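Local coordinates for putative uncharacterized protein (Bacillus anthracis, PDB 3LNO) that is of unknown function but belongs to the DUF59 family and may take part in iron-sulfur cluster assembly, at residues 18-23 with 27-32; 53-58 with 85-90; 66-71 with 79-84. All coordinates share one frame; numbering follows the deposited sequence.

Contact 1 (18-23 with 27-32); sequences EAVIDP and VDIVNL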
# COMPACT_ATOMS: atom_id res chain seq x y z
N GLU A 18 -1.48 -2.94 -5.71
CA GLU A 18 -0.56 -2.87 -6.86
C GLU A 18 -1.01 -1.90 -7.92
O GLU A 18 -0.25 -1.59 -8.83
CB GLU A 18 -0.37 -4.23 -7.53
CG GLU A 18 0.39 -5.19 -6.66
CD GLU A 18 0.56 -6.53 -7.31
OE1 GLU A 18 -0.46 -7.12 -7.75
OE2 GLU A 18 1.72 -6.98 -7.38
N ALA A 19 -2.26 -1.44 -7.84
CA ALA A 19 -2.75 -0.46 -8.81
C ALA A 19 -2.48 0.95 -8.35
O ALA A 19 -2.92 1.89 -9.01
CB ALA A 19 -4.24 -0.66 -9.06
N VAL A 20 -1.82 1.12 -7.21
CA VAL A 20 -1.47 2.48 -6.71
C VAL A 20 0.02 2.73 -7.00
O VAL A 20 0.89 2.04 -6.47
CB VAL A 20 -1.69 2.60 -5.18
CG1 VAL A 20 -1.23 3.95 -4.67
CG2 VAL A 20 -3.17 2.30 -4.79
N ILE A 21 0.30 3.71 -7.85
CA ILE A 21 1.67 3.97 -8.30
C ILE A 21 2.31 5.13 -7.54
O ILE A 21 1.67 6.16 -7.31
CB ILE A 21 1.68 4.32 -9.81
CG1 ILE A 21 0.75 3.38 -10.59
CG2 ILE A 21 3.08 4.20 -10.38
CD1 ILE A 21 1.05 1.92 -10.36
N ASP A 22 3.58 5.00 -7.16
CA ASP A 22 4.35 6.19 -6.75
C ASP A 22 4.79 6.95 -8.01
O ASP A 22 5.64 6.47 -8.74
CB ASP A 22 5.57 5.82 -5.91
CG ASP A 22 6.40 7.05 -5.48
OD1 ASP A 22 7.29 6.92 -4.63
OD2 ASP A 22 6.13 8.16 -5.98
N PRO A 23 4.20 8.13 -8.26
CA PRO A 23 4.44 8.80 -9.54
C PRO A 23 5.92 9.11 -9.82
O PRO A 23 6.36 9.01 -10.96
CB PRO A 23 3.63 10.10 -9.43
CG PRO A 23 2.62 9.83 -8.36
CD PRO A 23 3.29 8.90 -7.39
N VAL A 27 6.60 3.03 -9.96
CA VAL A 27 6.50 1.68 -9.41
C VAL A 27 5.39 1.67 -8.38
O VAL A 27 5.20 2.68 -7.68
CB VAL A 27 7.87 1.22 -8.81
CG1 VAL A 27 7.73 -0.05 -7.97
CG2 VAL A 27 8.86 0.98 -9.93
N ASP A 28 4.64 0.58 -8.28
CA ASP A 28 3.51 0.55 -7.33
C ASP A 28 3.99 0.44 -5.90
O ASP A 28 5.10 -0.03 -5.65
CB ASP A 28 2.54 -0.57 -7.64
CG ASP A 28 3.14 -1.94 -7.37
OD1 ASP A 28 3.22 -2.34 -6.17
OD2 ASP A 28 3.50 -2.64 -8.35
N ILE A 29 3.14 0.84 -4.96
CA ILE A 29 3.59 0.96 -3.57
C ILE A 29 3.88 -0.39 -2.92
O ILE A 29 4.66 -0.49 -1.97
CB ILE A 29 2.57 1.78 -2.74
CG1 ILE A 29 1.22 1.08 -2.68
CG2 ILE A 29 2.39 3.14 -3.37
CD1 ILE A 29 0.19 1.76 -1.75
N VAL A 30 3.22 -1.43 -3.40
CA VAL A 30 3.48 -2.78 -2.95
C VAL A 30 4.91 -3.21 -3.35
O VAL A 30 5.73 -3.55 -2.48
CB VAL A 30 2.40 -3.76 -3.51
CG1 VAL A 30 2.85 -5.21 -3.39
CG2 VAL A 30 1.10 -3.56 -2.75
N ASN A 31 5.22 -3.14 -4.64
CA ASN A 31 6.56 -3.50 -5.10
C ASN A 31 7.66 -2.58 -4.53
O ASN A 31 8.79 -3.01 -4.35
CB ASN A 31 6.63 -3.63 -6.63
CG ASN A 31 6.02 -4.94 -7.11
OD1 ASN A 31 4.90 -4.94 -7.63
ND2 ASN A 31 6.74 -6.06 -6.94
N LEU A 32 7.30 -1.34 -4.19
CA LEU A 32 8.29 -0.49 -3.54
C LEU A 32 8.61 -0.90 -2.10
O LEU A 32 9.64 -0.51 -1.56
CB LEU A 32 7.86 0.97 -3.53
CG LEU A 32 8.19 1.75 -4.80
CD1 LEU A 32 7.72 3.19 -4.63
CD2 LEU A 32 9.68 1.69 -5.13
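Asp28 folds its carboxylate back between its own backbone N and carbonyl carbon (chi1 69°), which turns OD1 toward the start of the 29-32 turn; the backbone itself sets Asp28 CB 3.2 Å from Glu18 O. Asn31 N gives OD1 a nearly straight hydrogen bond, coming from above the carboxylate plane. Asp28 is thus the N-cap of this short, weakly bonded helix, a place suited to a short acidic side chain that can accept from an amide N-H the helix itself cannot pair. The side chains of Glu18 and Asp28 run alongside each other, their carboxylates turned steeply against one another (76°), with OE2 of Glu18 4.8 Å from OD2 of Asp28, so their like charges may mildly raise the affinity of one for a proton. The backbones meet as a small beta hairpin, 21-22 against 27-28, with Ile21 and Asp28 a non-hydrogen-bonded antiparallel pair. Ile29 N donates a hydrogen bond to Val20 O (3.0 Å), and Asp22 N another to Val27 O (2.9 Å). Next to the first, CG1 of Val20 lies 3.9 Å from CD1 of Ile29, and both side chains also reach helix 60-74, through Val70 and Val67. At the far end the side chain of Leu32 crosses that of Asp22 at about a right angle, its CD1 3.6 Å from Asp22 CB, while Asp22 OD2 accepts from Glu24 N, two residues on.

Contact 2 (53-58 with 85-90); sequences TSIGCP and VVWNPP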
# COMPACT_ATOMS: atom_id res chain seq x y z
N THR A 53 8.70 7.22 0.53
CA THR A 53 10.14 7.05 0.28
C THR A 53 11.02 7.99 1.11
O THR A 53 12.19 7.70 1.34
CB THR A 53 10.49 7.16 -1.20
OG1 THR A 53 10.03 8.42 -1.71
CG2 THR A 53 9.82 6.06 -1.96
N SER A 54 10.46 9.12 1.54
CA SER A 54 11.18 10.15 2.30
C SER A 54 10.15 11.02 3.01
O SER A 54 9.06 11.24 2.49
CB SER A 54 12.00 11.06 1.36
OG SER A 54 11.15 11.68 0.39
N ILE A 55 10.51 11.52 4.20
CA ILE A 55 9.63 12.43 4.92
C ILE A 55 9.23 13.60 4.02
O ILE A 55 8.10 14.09 4.08
CB ILE A 55 10.29 12.99 6.19
CG1 ILE A 55 10.58 11.86 7.17
CG2 ILE A 55 9.37 13.99 6.86
CD1 ILE A 55 9.48 11.67 8.18
N GLY A 56 10.16 14.03 3.17
CA GLY A 56 9.91 15.15 2.28
C GLY A 56 8.83 14.87 1.25
O GLY A 56 8.08 15.78 0.88
N CYS A 57 8.74 13.61 0.82
CA CYS A 57 7.91 13.17 -0.31
C CYS A 57 6.64 13.96 -0.55
O CYS A 57 5.71 13.93 0.27
CB CYS A 57 7.58 11.69 -0.20
SG CYS A 57 6.69 11.08 -1.65
N PRO A 58 6.57 14.65 -1.69
CA PRO A 58 5.49 15.59 -2.02
C PRO A 58 4.22 14.89 -2.49
O PRO A 58 3.14 15.48 -2.40
CB PRO A 58 6.09 16.40 -3.18
CG PRO A 58 7.55 15.98 -3.28
CD PRO A 58 7.61 14.61 -2.73
N VAL A 85 -0.08 6.79 7.81
CA VAL A 85 1.27 6.97 7.27
C VAL A 85 2.28 7.06 8.44
O VAL A 85 2.17 7.94 9.30
CB VAL A 85 1.31 8.22 6.45
CG1 VAL A 85 2.71 8.50 5.99
CG2 VAL A 85 0.33 8.10 5.25
N VAL A 86 3.23 6.13 8.50
CA VAL A 86 4.18 6.13 9.61
C VAL A 86 5.58 6.33 9.08
O VAL A 86 5.80 6.31 7.88
CB VAL A 86 4.05 4.84 10.48
CG1 VAL A 86 2.63 4.71 11.02
CG2 VAL A 86 4.45 3.61 9.69
N TRP A 87 6.52 6.57 9.99
CA TRP A 87 7.89 6.88 9.61
C TRP A 87 8.86 5.92 10.31
O TRP A 87 10.08 6.05 10.19
CB TRP A 87 8.20 8.35 9.95
CG TRP A 87 7.23 9.23 9.25
CD1 TRP A 87 6.20 9.94 9.81
CD2 TRP A 87 7.14 9.44 7.83
NE1 TRP A 87 5.50 10.59 8.83
CE2 TRP A 87 6.06 10.31 7.61
CE3 TRP A 87 7.89 8.99 6.73
CZ2 TRP A 87 5.69 10.72 6.32
CZ3 TRP A 87 7.52 9.40 5.47
CH2 TRP A 87 6.43 10.25 5.27
N ASN A 88 8.29 4.95 11.02
CA ASN A 88 9.10 4.00 11.76
C ASN A 88 8.57 2.59 11.61
O ASN A 88 7.39 2.36 11.85
CB ASN A 88 9.07 4.35 13.24
CG ASN A 88 10.36 4.92 13.71
OD1 ASN A 88 11.39 4.23 13.74
ND2 ASN A 88 10.34 6.19 14.09
N PRO A 89 9.43 1.65 11.19
CA PRO A 89 10.82 1.84 10.77
C PRO A 89 10.91 2.60 9.43
O PRO A 89 9.96 2.65 8.65
CB PRO A 89 11.30 0.39 10.56
CG PRO A 89 10.04 -0.28 10.05
CD PRO A 89 9.00 0.26 10.99
N PRO A 90 12.06 3.18 9.15
CA PRO A 90 12.15 4.07 7.99
C PRO A 90 12.25 3.24 6.72
O PRO A 90 12.90 2.21 6.72
CB PRO A 90 13.46 4.82 8.22
CG PRO A 90 14.06 4.27 9.50
CD PRO A 90 13.36 3.00 9.81
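The indole of Trp87 is covered on one face by Ile55 and on the opposite face by CG1 of Val85, its near neighbour in sequence, both displaced toward the rim of the ring system. Ile55 does this with a single methyl: CD1 sits 3.2 Å above the ring plane and 3.3 Å from Trp87 CD2, a fusion atom shared by the two rings. Measured to the centroid of the five-membered ring the distance from CD1 is 3.6 Å, 26° from the normal, which makes this a CH-pi contact over the pyrrole part. CG1 of Ile55 follows behind, 4.0 Å from Trp87 CE3. The benzo end lies against the backbone of the turn, CZ3 of Trp87 3.7 Å from Ile55 CA, and Ser54 O approaches the ring obliquely. Ile55 lies in a type I beta turn from Ser54 to Cys57, in the loop that leads from strand 46-50 to helix 60-74; Trp87 lies just after the end of strand 81-85. The contact therefore joins two loops that leave parallel neighbouring strands at the same end of the sheet. An isoleucine suits the turn because its chain is long enough to carry a methyl out to the indole although its CB does not point there. CG of Trp87 stands anti to the carbonyl carbon (chi1 -58°), swinging the wide ring toward the turn, where its large flat face offers the methyl an apolar surface, although Ile55 stays exposed. Trp87 also touches Thr51, while Ser54 O accepts the turn-closing hydrogen bond from Cys57 N.

Contact 3 (66-71 with 79-84); sequences DVKKVL and NEIEVN
Ile81 pushes its CD1 methyl in against the helix, 4.0 Å from Leu71 CB and 3.8 Å from Lys68 O, so that it rests between Lys68 and Leu71, about one turn apart. Its CG1 stands anti to the carbonyl carbon (chi1 -52°) and the chain then runs on extended (chi2 167°), which gives the methyl its reach, while the CG2 branch is left beside the aliphatic part of Lys68. Two residues on, Val83 presents CG2 to CG1 of Val67 at 3.7 Å, the two short branched side chains crossing obliquely. Beta-branched residues suit both strand positions: each points toward the helix and offers a broad apolar surface close to the backbone. Glu82, between them, points away, as strand alternation requires. Lys68 belongs to the border of this layer. Its chain and that of Ile81 run alongside each other with opposite headings, bringing Lys68 CE to 3.3 Å from Ile81 O, with NZ slightly farther at 3.7 Å from the same oxygen. A lysine fits there because its methylenes can pack on the isoleucine while its amino group is carried out toward the surface. The apolar side chains continue into the sheet, since Leu71 and Ile81 both meet Ile48, and Val83 meets Met50, in the adjacent strand 46-50. The axes of helix 66-71 and strand 81-84 pass 9.0 Å apart, roughly antiparallel (151°), the spacing and direction expected where a helix returns across a sheet in the beta-alpha-beta unit formed here by strand 46-50, helix 60-74 and strand 81-85.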
# COMPACT_ATOMS: atom_id res chain seq x y z
N ASP A 66 -5.29 8.04 -3.55
CA ASP A 66 -5.27 6.96 -4.53
C ASP A 66 -5.54 5.58 -3.88
O ASP A 66 -6.27 4.75 -4.43
CB ASP A 66 -3.94 6.95 -5.26
CG ASP A 66 -4.10 7.23 -6.73
OD1 ASP A 66 -4.56 8.35 -7.08
OD2 ASP A 66 -3.77 6.33 -7.54
N VAL A 67 -4.98 5.36 -2.69
CA VAL A 67 -5.30 4.16 -1.93
C VAL A 67 -6.81 4.05 -1.69
O VAL A 67 -7.42 3.02 -1.96
CB VAL A 67 -4.52 4.10 -0.57
CG1 VAL A 67 -5.08 3.03 0.31
CG2 VAL A 67 -3.04 3.80 -0.80
N LYS A 68 -7.44 5.13 -1.21
CA LYS A 68 -8.88 5.07 -0.94
C LYS A 68 -9.70 4.85 -2.20
O LYS A 68 -10.61 4.04 -2.23
CB LYS A 68 -9.35 6.30 -0.19
CG LYS A 68 -8.64 6.46 1.16
CD LYS A 68 -9.24 7.59 1.96
CE LYS A 68 -8.91 7.46 3.45
NZ LYS A 68 -9.72 8.43 4.23
N LYS A 69 -9.38 5.57 -3.26
CA LYS A 69 -10.09 5.37 -4.51
C LYS A 69 -9.91 3.95 -5.03
O LYS A 69 -10.88 3.29 -5.45
CB LYS A 69 -9.59 6.37 -5.55
CG LYS A 69 -10.26 6.20 -6.91
CD LYS A 69 -10.12 7.46 -7.80
CE LYS A 69 -8.72 7.58 -8.42
NZ LYS A 69 -8.66 8.67 -9.46
N VAL A 70 -8.67 3.45 -5.02
CA VAL A 70 -8.43 2.15 -5.64
C VAL A 70 -9.18 1.08 -4.86
O VAL A 70 -9.89 0.25 -5.43
CB VAL A 70 -6.93 1.83 -5.75
CG1 VAL A 70 -6.71 0.29 -5.80
CG2 VAL A 70 -6.34 2.52 -6.98
N LEU A 71 -9.05 1.10 -3.54
CA LEU A 71 -9.67 0.03 -2.76
C LEU A 71 -11.20 0.14 -2.81
O LEU A 71 -11.88 -0.88 -2.99
CB LEU A 71 -9.14 0.00 -1.33
CG LEU A 71 -7.66 -0.30 -1.21
CD1 LEU A 71 -7.28 -0.36 0.26
CD2 LEU A 71 -7.30 -1.65 -1.91
N ASN A 79 -15.37 -1.72 3.78
CA ASN A 79 -16.11 -0.62 4.40
C ASN A 79 -15.22 0.54 4.75
O ASN A 79 -14.84 1.29 3.85
CB ASN A 79 -16.99 -1.10 5.55
CG ASN A 79 -18.17 -1.90 5.02
OD1 ASN A 79 -18.79 -1.50 4.03
ND2 ASN A 79 -18.43 -3.06 5.61
N GLU A 80 -14.84 0.69 6.01
CA GLU A 80 -13.93 1.79 6.30
C GLU A 80 -12.57 1.58 5.68
O GLU A 80 -12.02 0.47 5.66
CB GLU A 80 -13.78 2.00 7.79
CG GLU A 80 -13.21 3.37 8.15
CD GLU A 80 -13.02 3.50 9.65
OE1 GLU A 80 -13.44 2.56 10.37
OE2 GLU A 80 -12.46 4.52 10.12
N ILE A 81 -12.00 2.66 5.16
CA ILE A 81 -10.61 2.62 4.77
C ILE A 81 -9.81 3.68 5.49
O ILE A 81 -9.95 4.87 5.21
CB ILE A 81 -10.41 2.86 3.29
CG1 ILE A 81 -11.30 1.92 2.49
CG2 ILE A 81 -8.92 2.70 2.97
CD1 ILE A 81 -11.41 2.27 1.05
N GLU A 82 -8.93 3.25 6.39
CA GLU A 82 -8.04 4.17 7.06
C GLU A 82 -6.62 3.97 6.53
O GLU A 82 -6.14 2.84 6.44
CB GLU A 82 -8.01 3.85 8.55
CG GLU A 82 -9.11 4.42 9.34
CD GLU A 82 -8.81 4.34 10.82
OE1 GLU A 82 -9.29 3.38 11.46
OE2 GLU A 82 -8.08 5.23 11.34
N VAL A 83 -5.92 5.07 6.24
CA VAL A 83 -4.53 4.97 5.82
C VAL A 83 -3.69 5.66 6.86
O VAL A 83 -3.81 6.87 7.05
CB VAL A 83 -4.26 5.59 4.44
CG1 VAL A 83 -2.82 5.35 4.03
CG2 VAL A 83 -5.19 5.00 3.39
N ASN A 84 -2.86 4.89 7.57
CA ASN A 84 -1.98 5.54 8.55
C ASN A 84 -0.58 5.58 7.99
O ASN A 84 0.02 4.54 7.71
CB ASN A 84 -1.98 4.83 9.90
CG ASN A 84 -3.32 4.94 10.62
OD1 ASN A 84 -4.04 5.94 10.50
ND2 ASN A 84 -3.66 3.90 11.38

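How the contacts relate
Contacts 1 and 3 are partly buried and share helix 60-74, which packs on the hairpin side through Val20 and Ile29 of contact 1 and on the sheet through the residues of contact 3. Contact 2 lies at the surface, nearly twice as far from the chain centre as contact 1, and links the loops leaving strands 46-50 and 81-85, the two strands that the helix of contact 3 connects. Contact 3 is accordingly nested within the loop closed by contact 2. The chemistry follows: backbone hydrogen bonds and a helix cap in contact 1, aliphatic side-chain packing without hydrogen bonds across the segments in contact 3, and one methyl on an indole in contact 2.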